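Local coordinates for protein Isomerase/lactonizing enzyme (PDB 2NQL) that is of unknown function but belongs to the enolase superfamily, pairing an N-terminal domain with a TIM-barrel domain that holds a sodium ion, at residues D104-M109 / F118-L123; F153-S158 / M358-G363; I313-V318 / G339-H344. One frame throughout, in Å; residues are numbered along the deposited sequence.

Overall arrangement
Contact 1 comes first along the chain and stands apart: it joins helices 98-109 and 117-138 in the N-terminal domain, its centre about 31 Å from that of contact 2 and about 24 Å from that of contact 3. Contacts 2 and 3 belong to the barrel, with centres about 9 Å apart, and contact 3 is nested inside the chain loop that contact 2 closes. They share one sheet, in which strands 152-158 and 340-342 run as parallel neighbours. Contact 2 ties the hairpin of strand 359-361 to this wall, while contact 3 borders the sodium site. Together they sample the helical part of the N-terminal domain, the barrel wall and the edge of the metal pocket.

Contact 1: D104-M109 / F118-L123; sequences DLYDMM and FYVDAL
Tyr-119 is the knob of this contact. With CG anti to the backbone N (chi1 -165°), its side chain leaves helix 117-138 and enters a hole lined by Leu-105, Tyr-106, Met-108 and Met-109. At the tip, Tyr-119 OH donates a hydrogen bond of 2.7 Å to Leu-105 O. The carbonyl oxygen lies at the edge of the ring, in its plane, whereas the hydroxyl meets the carbonyl from above its plane, 34° out. Leu-105 O also accepts from Met-108 N in its own helix, so two donors grip one buried oxygen.

Met-109 covers one face of the ring: its CB stands 4.0 Å from the Tyr-119 ring centroid in a CH-pi contact, and Met-109 CG comes to 3.6 Å from Tyr-119 CZ. Met-108 crosses the tyrosine at about a right angle, with CB and CE against the hydroxyl.

One turn further on, Leu-123 divides its methyls. CD2 of Leu-123 lies 3.5 Å from Leu-105 CB, the two leucines sliding past each other, and Leu-123 CD1 rests 3.7 Å from Tyr-106 CA. The edge of the Tyr-106 ring takes Val-120, with CE1 of Tyr-106 4.1 Å from Val-120 CG2, while Tyr-106 OH bonds to Glu-246 of the second subunit.

Around this core, Leu-86 of helix 75-90 touches both Met-108 and Tyr-119, and Phe-118 stacks on Tyr-114 of the second subunit. The axes run 161° apart, making an antiparallel helical hairpin with knob-into-hole packing in the N-terminal domain of an enolase-superfamily protein, at the dimer interface.

Contact 2: F153-S158 / M358-G363; sequences FPAYVS and MDCREG
Cys-360 supplies the side-chain contact of strand 359-361 with strand 152-158. Its CB meets no atom of segment 153-158 and comes instead against the ring of Phe-342, on strand 340-342. Beyond CB, SG is anti to the backbone N (chi1 -173°), and this torsion brings the sulfur 3.6 Å from Ala-155 CB, tip to tip with the methyl. SG also comes up to the Phe-342 ring, and Tyr-365 touches both Cys-360 and Ala-155, so sulfur and methyl share a buried, largely apolar surrounding.

The polar half of the contact is made by backbone alone. Ala-155 N donates to Gly-363 O over 2.9 Å, nearly straight at the hydrogen (159°), but it approaches from above the carbonyl plane, 50° out of it, and uses no lone pair direction. Pro-154 CA adds a CA-H...O contact to the same oxygen, 3.5 Å from Gly-363 O. That carbonyl is presented by a tight turn: Glu-362 and Gly-363 both have positive phi and angles close to a type I' turn, linking strands 359-361 and 364-366 into a beta hairpin. The second strand of the hairpin pairs antiparallel with 152-158, where Phe-153 and Tyr-365 bond through their backbones.

Away from this seam, Arg-361 NH1 makes a salt bridge of 2.8 Å to Asp-359 OD2, using the anti lone pair of the carboxylate with the oxygen in the guanidinium plane. Asp-359 OD1 has a second charged partner in Arg-351.

The chemistry is therefore split: the charges of Asp-359 and Arg-361 are paired away from the junction, while between 153-158 and 358-363 the link is one main-chain hydrogen bond and a sulfur-methyl contact, both without formal charge, beside the backbone pairing of Phe-153 with Tyr-365.

Contact 3: I313-V318 / G339-H344; sequences IPHATV and GHEFQH
The loop 313-318, which follows strand 311-312 of the enolase-type barrel, runs 16° from the direction of segment 339-344 on the neighbouring strand 340-342, tied to it by Glu-341 N, which donates to Pro-314 O over 2.9 Å, nearly along the C=O axis. Glu-341 then extends, CG anti to the backbone N, until OE1 takes a hydrogen bond of 3.0 Å from Ala-316 N, which arrives 48° out of the carboxylate plane. His-315 lies alongside, pointing the same way, with CD2 3.3 Å from Glu-341 OE1. Its ND1 bonds to Glu-289, and it borders the sodium site of Glu-240 and Glu-266. Gln-343 CG packs 3.8 Å from Ala-316 O.

Pro-314 CB sits over one face of His-340. The ring's rotation is fixed at both nitrogens: His-340 ND1 donates 2.9 Å to Glu-341 O, in the ring plane, and NE2 bonds to Ser-327. The buried Gly-339 O has no hydrogen-bond partner; Pro-314 CD packs 3.1 Å from it and Ile-313 CA makes a CA-H...O contact at 3.4 Å.

With Ser-158 at OE2, both oxygens of Glu-341 are engaged, which would suit a charged carboxylate. Glu-341 and Glu-289 could favour a proton on His-315, but the nearby sodium would oppose it, so its charge stays open.

Contact 1: D104-M109 / F118-L123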
# COMPACT_ATOMS: atom_id res chain seq x y z
N ASP A 104 2.13 1.75 -17.07
CA ASP A 104 2.21 3.23 -17.00
C ASP A 104 1.55 3.82 -15.76
O ASP A 104 2.11 4.71 -15.12
CB ASP A 104 1.63 3.87 -18.25
CG ASP A 104 2.54 3.71 -19.47
OD1 ASP A 104 3.69 3.24 -19.31
OD2 ASP A 104 2.08 4.02 -20.58
N LEU A 105 0.36 3.32 -15.42
CA LEU A 105 -0.37 3.82 -14.24
C LEU A 105 0.37 3.46 -12.97
O LEU A 105 0.48 4.30 -12.07
CB LEU A 105 -1.82 3.27 -14.20
CG LEU A 105 -2.72 3.61 -15.39
CD1 LEU A 105 -4.13 2.97 -15.20
CD2 LEU A 105 -2.83 5.11 -15.61
N TYR A 106 0.85 2.22 -12.89
CA TYR A 106 1.65 1.79 -11.75
C TYR A 106 2.87 2.68 -11.55
O TYR A 106 3.16 3.14 -10.42
CB TYR A 106 2.07 0.32 -11.91
CG TYR A 106 2.81 -0.23 -10.73
CD1 TYR A 106 2.13 -0.68 -9.60
CD2 TYR A 106 4.21 -0.34 -10.75
CE1 TYR A 106 2.84 -1.21 -8.50
CE2 TYR A 106 4.91 -0.84 -9.66
CZ TYR A 106 4.23 -1.29 -8.56
OH TYR A 106 4.96 -1.80 -7.52
N ASP A 107 3.58 2.93 -12.64
CA ASP A 107 4.77 3.80 -12.61
C ASP A 107 4.55 5.22 -12.09
O ASP A 107 5.50 5.83 -11.59
CB ASP A 107 5.40 3.87 -14.00
CG ASP A 107 6.16 2.63 -14.35
OD1 ASP A 107 6.31 1.74 -13.48
OD2 ASP A 107 6.61 2.54 -15.51
N MET A 108 3.32 5.75 -12.19
CA MET A 108 3.03 7.13 -11.77
C MET A 108 3.34 7.37 -10.29
O MET A 108 3.74 8.47 -9.92
CB MET A 108 1.59 7.55 -12.07
CG MET A 108 1.23 7.64 -13.56
SD MET A 108 -0.13 8.74 -13.87
CE MET A 108 -1.49 7.77 -13.15
N MET A 109 3.13 6.35 -9.45
CA MET A 109 3.18 6.54 -8.01
C MET A 109 4.11 5.57 -7.29
O MET A 109 4.23 5.64 -6.08
CB MET A 109 1.76 6.48 -7.42
CG MET A 109 0.85 7.67 -7.81
SD MET A 109 1.40 9.28 -7.17
CE MET A 109 0.63 9.26 -5.55
N PHE A 118 -4.72 0.39 -1.71
CA PHE A 118 -5.80 0.97 -2.50
C PHE A 118 -5.39 1.38 -3.90
O PHE A 118 -6.20 1.38 -4.80
CB PHE A 118 -6.41 2.18 -1.78
CG PHE A 118 -7.11 1.81 -0.50
CD1 PHE A 118 -8.37 1.23 -0.54
CD2 PHE A 118 -6.47 2.01 0.74
CE1 PHE A 118 -9.03 0.86 0.66
CE2 PHE A 118 -7.11 1.65 1.93
CZ PHE A 118 -8.39 1.06 1.88
N TYR A 119 -4.13 1.77 -4.07
CA TYR A 119 -3.67 2.17 -5.40
C TYR A 119 -3.78 1.00 -6.38
O TYR A 119 -4.37 1.17 -7.45
CB TYR A 119 -2.23 2.68 -5.37
CG TYR A 119 -1.86 3.42 -6.64
CD1 TYR A 119 -2.41 4.66 -6.91
CD2 TYR A 119 -0.92 2.89 -7.56
CE1 TYR A 119 -2.07 5.38 -8.07
CE2 TYR A 119 -0.58 3.60 -8.74
CZ TYR A 119 -1.14 4.84 -8.97
OH TYR A 119 -0.84 5.59 -10.09
N VAL A 120 -3.26 -0.16 -5.99
CA VAL A 120 -3.38 -1.33 -6.85
C VAL A 120 -4.81 -1.86 -6.94
O VAL A 120 -5.20 -2.37 -7.99
CB VAL A 120 -2.26 -2.41 -6.65
CG1 VAL A 120 -2.42 -3.61 -7.65
CG2 VAL A 120 -0.87 -1.76 -6.89
N ASP A 121 -5.62 -1.69 -5.89
CA ASP A 121 -7.05 -2.02 -6.00
C ASP A 121 -7.64 -1.25 -7.19
O ASP A 121 -8.33 -1.81 -8.05
CB ASP A 121 -7.84 -1.59 -4.74
CG ASP A 121 -7.75 -2.58 -3.59
OD1 ASP A 121 -7.14 -3.66 -3.71
OD2 ASP A 121 -8.28 -2.19 -2.51
N ALA A 122 -7.34 0.05 -7.23
CA ALA A 122 -7.85 0.92 -8.29
C ALA A 122 -7.37 0.47 -9.66
O ALA A 122 -8.17 0.41 -10.61
CB ALA A 122 -7.48 2.40 -8.04
N LEU A 123 -6.08 0.17 -9.76
CA LEU A 123 -5.49 -0.30 -11.01
C LEU A 123 -6.11 -1.61 -11.45
O LEU A 123 -6.31 -1.82 -12.64
CB LEU A 123 -3.99 -0.44 -10.90
CG LEU A 123 -3.15 0.81 -10.54
CD1 LEU A 123 -1.63 0.48 -10.64
CD2 LEU A 123 -3.53 2.02 -11.40

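Contact 2: F153-S158 / M358-G363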
# COMPACT_ATOMS: atom_id res chain seq x y z
N PHE A 153 -12.51 -25.79 -14.38
CA PHE A 153 -11.48 -26.30 -13.48
C PHE A 153 -12.06 -26.53 -12.09
O PHE A 153 -13.19 -26.09 -11.83
CB PHE A 153 -10.23 -25.37 -13.42
CG PHE A 153 -10.55 -23.90 -13.30
CD1 PHE A 153 -11.07 -23.37 -12.12
CD2 PHE A 153 -10.27 -23.04 -14.36
CE1 PHE A 153 -11.34 -22.00 -12.01
CE2 PHE A 153 -10.51 -21.67 -14.25
CZ PHE A 153 -11.06 -21.15 -13.07
N PRO A 154 -11.34 -27.27 -11.22
CA PRO A 154 -11.88 -27.59 -9.91
C PRO A 154 -12.17 -26.39 -9.01
O PRO A 154 -11.49 -25.37 -9.09
CB PRO A 154 -10.76 -28.46 -9.29
CG PRO A 154 -10.14 -29.10 -10.47
CD PRO A 154 -10.04 -27.96 -11.42
N ALA A 155 -13.18 -26.55 -8.17
CA ALA A 155 -13.56 -25.54 -7.20
C ALA A 155 -13.63 -26.19 -5.82
O ALA A 155 -14.11 -27.32 -5.69
CB ALA A 155 -14.91 -24.95 -7.58
N TYR A 156 -13.10 -25.52 -4.80
CA TYR A 156 -13.23 -26.00 -3.43
C TYR A 156 -14.18 -25.15 -2.62
O TYR A 156 -14.25 -23.93 -2.80
CB TYR A 156 -11.88 -26.17 -2.72
CG TYR A 156 -11.18 -24.91 -2.25
CD1 TYR A 156 -11.47 -24.36 -0.98
CD2 TYR A 156 -10.24 -24.27 -3.05
CE1 TYR A 156 -10.82 -23.22 -0.54
CE2 TYR A 156 -9.56 -23.12 -2.59
CZ TYR A 156 -9.86 -22.61 -1.35
OH TYR A 156 -9.23 -21.48 -0.88
N VAL A 157 -14.90 -25.81 -1.72
CA VAL A 157 -15.89 -25.16 -0.87
C VAL A 157 -15.22 -24.36 0.24
O VAL A 157 -14.38 -24.86 1.00
CB VAL A 157 -16.90 -26.18 -0.26
CG1 VAL A 157 -17.93 -25.48 0.60
CG2 VAL A 157 -17.59 -26.92 -1.36
N SER A 158 -15.64 -23.11 0.35
CA SER A 158 -15.14 -22.26 1.39
C SER A 158 -16.36 -21.66 2.07
O SER A 158 -17.35 -21.28 1.41
CB SER A 158 -14.30 -21.16 0.74
OG SER A 158 -13.57 -20.45 1.70
N MET A 358 -21.51 -17.66 -16.25
CA MET A 358 -20.51 -18.13 -15.31
C MET A 358 -21.20 -19.07 -14.31
O MET A 358 -22.20 -18.68 -13.70
CB MET A 358 -19.90 -16.93 -14.57
CG MET A 358 -18.90 -17.33 -13.50
SD MET A 358 -17.92 -15.95 -12.83
CE MET A 358 -19.19 -14.88 -12.17
N ASP A 359 -20.69 -20.29 -14.13
CA ASP A 359 -21.33 -21.22 -13.20
C ASP A 359 -20.31 -21.97 -12.35
O ASP A 359 -19.12 -22.02 -12.68
CB ASP A 359 -22.28 -22.20 -13.94
CG ASP A 359 -23.35 -22.81 -13.02
OD1 ASP A 359 -23.56 -22.31 -11.87
OD2 ASP A 359 -23.98 -23.79 -13.45
N CYS A 360 -20.79 -22.54 -11.25
CA CYS A 360 -20.02 -23.52 -10.52
C CYS A 360 -20.96 -24.63 -10.06
O CYS A 360 -21.97 -24.34 -9.41
CB CYS A 360 -19.38 -22.85 -9.30
SG CYS A 360 -18.22 -23.90 -8.41
N ARG A 361 -20.67 -25.86 -10.47
CA ARG A 361 -21.47 -27.02 -10.05
C ARG A 361 -20.64 -28.30 -10.04
O ARG A 361 -19.66 -28.42 -10.78
CB ARG A 361 -22.75 -27.15 -10.90
CG ARG A 361 -22.52 -27.27 -12.37
CD ARG A 361 -23.82 -27.15 -13.22
NE ARG A 361 -23.47 -27.59 -14.57
CZ ARG A 361 -23.13 -26.80 -15.60
NH1 ARG A 361 -23.13 -25.47 -15.49
NH2 ARG A 361 -22.81 -27.36 -16.76
N GLU A 362 -21.02 -29.23 -9.17
CA GLU A 362 -20.35 -30.54 -9.05
C GLU A 362 -18.84 -30.42 -8.92
O GLU A 362 -18.06 -31.12 -9.59
CB GLU A 362 -20.72 -31.44 -10.23
CG GLU A 362 -20.68 -32.93 -9.93
CD GLU A 362 -21.31 -33.75 -11.04
OE1 GLU A 362 -20.92 -33.55 -12.21
OE2 GLU A 362 -22.20 -34.57 -10.74
N GLY A 363 -18.43 -29.47 -8.07
CA GLY A 363 -17.02 -29.30 -7.81
C GLY A 363 -16.20 -28.62 -8.88
O GLY A 363 -14.97 -28.70 -8.83

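Contact 3: I313-V318 / G339-H344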
# COMPACT_ATOMS: atom_id res chain seq x y z
N ILE A 313 -3.84 -21.60 -6.54
CA ILE A 313 -5.23 -21.84 -6.13
C ILE A 313 -5.84 -20.50 -5.68
O ILE A 313 -5.73 -20.15 -4.50
CB ILE A 313 -5.32 -22.93 -5.02
CG1 ILE A 313 -4.59 -24.22 -5.45
CG2 ILE A 313 -6.78 -23.25 -4.68
CD1 ILE A 313 -4.51 -25.27 -4.38
N PRO A 314 -6.40 -19.73 -6.63
CA PRO A 314 -6.88 -18.39 -6.35
C PRO A 314 -7.98 -18.29 -5.31
O PRO A 314 -8.78 -19.23 -5.10
CB PRO A 314 -7.36 -17.89 -7.71
CG PRO A 314 -6.56 -18.67 -8.70
CD PRO A 314 -6.55 -20.04 -8.06
N HIS A 315 -7.97 -17.14 -4.65
CA HIS A 315 -8.91 -16.72 -3.63
C HIS A 315 -10.23 -16.27 -4.28
O HIS A 315 -10.29 -15.96 -5.48
CB HIS A 315 -8.21 -15.55 -2.90
CG HIS A 315 -8.98 -14.96 -1.75
ND1 HIS A 315 -9.61 -13.74 -1.84
CD2 HIS A 315 -9.14 -15.38 -0.48
CE1 HIS A 315 -10.15 -13.44 -0.67
NE2 HIS A 315 -9.87 -14.42 0.18
N ALA A 316 -11.27 -16.24 -3.46
CA ALA A 316 -12.55 -15.64 -3.83
C ALA A 316 -13.17 -14.94 -2.63
O ALA A 316 -12.86 -15.27 -1.46
CB ALA A 316 -13.52 -16.73 -4.38
N THR A 317 -14.04 -13.98 -2.90
CA THR A 317 -14.50 -13.06 -1.89
C THR A 317 -15.83 -12.40 -2.24
O THR A 317 -16.38 -12.63 -3.32
CB THR A 317 -13.40 -12.01 -1.56
OG1 THR A 317 -13.77 -11.31 -0.37
CG2 THR A 317 -13.23 -11.02 -2.69
N VAL A 318 -16.33 -11.58 -1.32
CA VAL A 318 -17.49 -10.73 -1.54
C VAL A 318 -17.25 -9.84 -2.77
O VAL A 318 -16.24 -9.16 -2.87
CB VAL A 318 -17.72 -9.84 -0.28
CG1 VAL A 318 -18.64 -8.65 -0.57
CG2 VAL A 318 -18.24 -10.71 0.89
N GLY A 339 -6.95 -25.38 -9.03
CA GLY A 339 -8.38 -25.12 -8.84
C GLY A 339 -8.53 -23.75 -8.19
O GLY A 339 -7.61 -22.92 -8.25
N HIS A 340 -9.67 -23.50 -7.56
CA HIS A 340 -10.11 -22.12 -7.26
C HIS A 340 -11.09 -22.13 -6.09
O HIS A 340 -11.96 -23.00 -5.97
CB HIS A 340 -10.72 -21.52 -8.53
CG HIS A 340 -10.78 -20.02 -8.56
ND1 HIS A 340 -11.55 -19.28 -7.67
CD2 HIS A 340 -10.22 -19.13 -9.42
CE1 HIS A 340 -11.45 -17.99 -7.98
NE2 HIS A 340 -10.64 -17.87 -9.03
N GLU A 341 -10.92 -21.17 -5.18
CA GLU A 341 -11.89 -20.99 -4.10
C GLU A 341 -13.30 -20.70 -4.64
O GLU A 341 -13.47 -19.97 -5.62
CB GLU A 341 -11.42 -19.90 -3.14
CG GLU A 341 -12.21 -19.84 -1.84
CD GLU A 341 -11.59 -18.92 -0.81
OE1 GLU A 341 -10.68 -18.16 -1.17
OE2 GLU A 341 -11.99 -18.94 0.35
N PHE A 342 -14.28 -21.33 -3.99
CA PHE A 342 -15.69 -21.14 -4.29
C PHE A 342 -16.45 -20.75 -3.02
O PHE A 342 -16.57 -21.53 -2.06
CB PHE A 342 -16.27 -22.41 -4.96
CG PHE A 342 -17.77 -22.38 -5.17
CD1 PHE A 342 -18.39 -21.39 -5.96
CD2 PHE A 342 -18.57 -23.39 -4.62
CE1 PHE A 342 -19.78 -21.41 -6.18
CE2 PHE A 342 -19.97 -23.40 -4.86
CZ PHE A 342 -20.56 -22.41 -5.61
N GLN A 343 -16.96 -19.52 -3.01
CA GLN A 343 -17.77 -19.00 -1.92
C GLN A 343 -19.22 -19.16 -2.30
O GLN A 343 -19.83 -18.23 -2.84
CB GLN A 343 -17.46 -17.52 -1.70
CG GLN A 343 -16.05 -17.24 -1.22
CD GLN A 343 -15.98 -17.11 0.28
OE1 GLN A 343 -15.48 -17.99 0.97
NE2 GLN A 343 -16.49 -15.99 0.80
N HIS A 344 -19.78 -20.34 -2.04
CA HIS A 344 -21.12 -20.67 -2.46
C HIS A 344 -22.17 -19.64 -2.03
O HIS A 344 -23.05 -19.29 -2.81
CB HIS A 344 -21.47 -22.08 -1.94
CG HIS A 344 -21.27 -22.25 -0.46
ND1 HIS A 344 -22.31 -22.12 0.44
CD2 HIS A 344 -20.16 -22.50 0.27
CE1 HIS A 344 -21.85 -22.32 1.66
NE2 HIS A 344 -20.55 -22.55 1.59